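Side-chain contact in cyanophycinase-like exopeptidase (actinobacterium SCGC AAA027-L06, PDB 6NQC), which probably acts as a serine peptidase of family S51, cleaving peptides in the manner of the cyanophycinases to which it is related: residues A[61-66]-A[128-133]. Sequence-based numbering, arbitrary orientation.
Sequences IPTAAG and ADTLIN
T63 meets T130 methyl to methyl, CG2 to CG2 at 3.5 Å, where the loop after strand 57-61 passes the C-terminal end of helix 124-131. Both elements belong to an alpha/beta fold with a central mixed sheet, and each follows one of two neighbouring parallel strands, 57-61 and 116-119. The threonines make the tight part of the contact. In each, chi1 (-50° in T63, -65° in T130) sets OG1 beside the backbone N and leaves CG2 anti to it. The T63 methyl thereby comes end-on against the flank of the CB-CG2 bond of T130, with T63 CG2 also 3.8 Å from T130 CB. The hydroxyls are used in other directions: T63 OG1 is hydrogen-bonded to V96 O, and T130 OG1 returns to Y126 O of its own helix, so both polar atoms are satisfied within this buried setting and the junction itself is van der Waals packing. Toward the sheet the fit is looser. L131 reaches across with CD1, which stays 4.4 Å from I61 CG2; the same leucine also packs on F119, V96 and L136, and I61 on I117 and I140, so the pair belongs to a wider apolar layer between sheet and helices. D129, one residue before T130, is exposed to solvent, while the touching residues are buried. Between the tight and loose parts, L131 CD1 lies 4.2 Å from T63 OG1.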
loop_
_atom_site.group_PDB
_atom_site.type_symbol
_atom_site.label_atom_id
_atom_site.label_comp_id
_atom_site.label_asym_id
_atom_site.label_seq_id
_atom_site.Cartn_x
_atom_site.Cartn_y
_atom_site.Cartn_z
ATOM N N ILE A 61 -0.464 -8.401 -5.038
ATOM C CA ILE A 61 -0.026 -9.240 -3.926
ATOM C C ILE A 61 -1.123 -9.252 -2.870
ATOM O O ILE A 61 -1.428 -8.216 -2.230
ATOM C CB ILE A 61 1.322 -8.762 -3.363
ATOM C CG1 ILE A 61 2.385 -8.846 -4.460
ATOM C CG2 ILE A 61 1.690 -9.600 -2.184
ATOM C CD1 ILE A 61 3.742 -8.434 -4.044
ATOM N N PRO A 62 -1.774 -10.407 -2.682
ATOM C CA PRO A 62 -2.952 -10.466 -1.821
ATOM C C PRO A 62 -2.653 -11.079 -0.469
ATOM O O PRO A 62 -3.567 -11.536 0.211
ATOM C CB PRO A 62 -3.886 -11.378 -2.632
ATOM C CG PRO A 62 -2.909 -12.418 -3.115
ATOM C CD PRO A 62 -1.623 -11.662 -3.453
ATOM N N THR A 63 -1.395 -11.095 -0.076
ATOM C CA THR A 63 -1.000 -11.788 1.134
ATOM C C THR A 63 -1.747 -11.353 2.374
ATOM O O THR A 63 -1.912 -12.152 3.301
ATOM C CB THR A 63 0.517 -11.564 1.353
ATOM O OG1 THR A 63 1.186 -11.882 0.134
ATOM C CG2 THR A 63 1.048 -12.418 2.494
ATOM N N ALA A 64 -2.191 -10.083 2.447
ATOM C CA ALA A 64 -3.015 -9.649 3.566
ATOM C C ALA A 64 -4.239 -10.538 3.729
ATOM O O ALA A 64 -4.753 -10.638 4.840
ATOM C CB ALA A 64 -3.449 -8.189 3.402
ATOM N N ALA A 65 -4.696 -11.189 2.653
ATOM C CA ALA A 65 -5.869 -12.037 2.698
ATOM C C ALA A 65 -5.509 -13.510 2.734
ATOM O O ALA A 65 -6.380 -14.350 2.490
ATOM C CB ALA A 65 -6.773 -11.729 1.507
ATOM N N GLY A 66 -4.233 -13.834 3.010
ATOM C CA GLY A 66 -3.720 -15.196 2.909
ATOM C C GLY A 66 -4.343 -16.215 3.847
ATOM O O GLY A 66 -4.166 -17.413 3.633
ATOM N N ALA A 128 2.275 -8.141 7.339
ATOM C CA ALA A 128 3.591 -7.806 7.849
ATOM C C ALA A 128 4.370 -9.048 8.281
ATOM O O ALA A 128 5.530 -9.242 7.883
ATOM C CB ALA A 128 3.454 -6.856 9.039
ATOM N N ASP A 129 3.772 -9.873 9.140
ATOM C CA ASP A 129 4.483 -11.048 9.649
ATOM C C ASP A 129 4.871 -12.013 8.530
ATOM O O ASP A 129 5.902 -12.677 8.616
ATOM C CB ASP A 129 3.624 -11.777 10.671
ATOM C CG ASP A 129 3.496 -11.032 12.001
ATOM O OD1 ASP A 129 4.318 -10.138 12.293
ATOM O OD2 ASP A 129 2.542 -11.329 12.737
ATOM N N THR A 130 4.096 -12.060 7.445
ATOM C CA THR A 130 4.347 -13.034 6.395
ATOM C C THR A 130 5.450 -12.590 5.449
ATOM O O THR A 130 6.232 -13.439 5.008
ATOM C CB THR A 130 3.058 -13.329 5.613
ATOM O OG1 THR A 130 2.103 -13.969 6.477
ATOM C CG2 THR A 130 3.315 -14.250 4.494
ATOM N N LEU A 131 5.570 -11.290 5.152
ATOM C CA LEU A 131 6.575 -10.838 4.200
ATOM C C LEU A 131 7.795 -10.181 4.832
ATOM O O LEU A 131 8.796 -9.966 4.123
ATOM C CB LEU A 131 5.980 -9.847 3.196
ATOM C CG LEU A 131 4.808 -10.412 2.382
ATOM C CD1 LEU A 131 4.294 -9.393 1.372
ATOM C CD2 LEU A 131 5.167 -11.738 1.724
ATOM N N ILE A 132 7.739 -9.795 6.114
ATOM C CA ILE A 132 8.840 -8.982 6.644
ATOM C C ILE A 132 10.136 -9.767 6.522
ATOM O O ILE A 132 10.192 -10.959 6.855
ATOM C CB ILE A 132 8.565 -8.572 8.096
ATOM C CG1 ILE A 132 9.574 -7.544 8.560
ATOM C CG2 ILE A 132 8.571 -9.815 8.987
ATOM C CD1 ILE A 132 9.212 -6.884 9.919
ATOM N N ASN A 133 11.188 -9.103 6.049
ATOM C CA ASN A 133 12.518 -9.704 5.973
ATOM C C ASN A 133 12.520 -10.997 5.167
ATOM O O ASN A 133 13.208 -11.968 5.507
ATOM C CB ASN A 133 13.094 -9.965 7.366
ATOM C CG ASN A 133 13.168 -8.730 8.192
ATOM O OD1 ASN A 133 13.292 -7.620 7.658
ATOM N ND2 ASN A 133 13.095 -8.890 9.492
#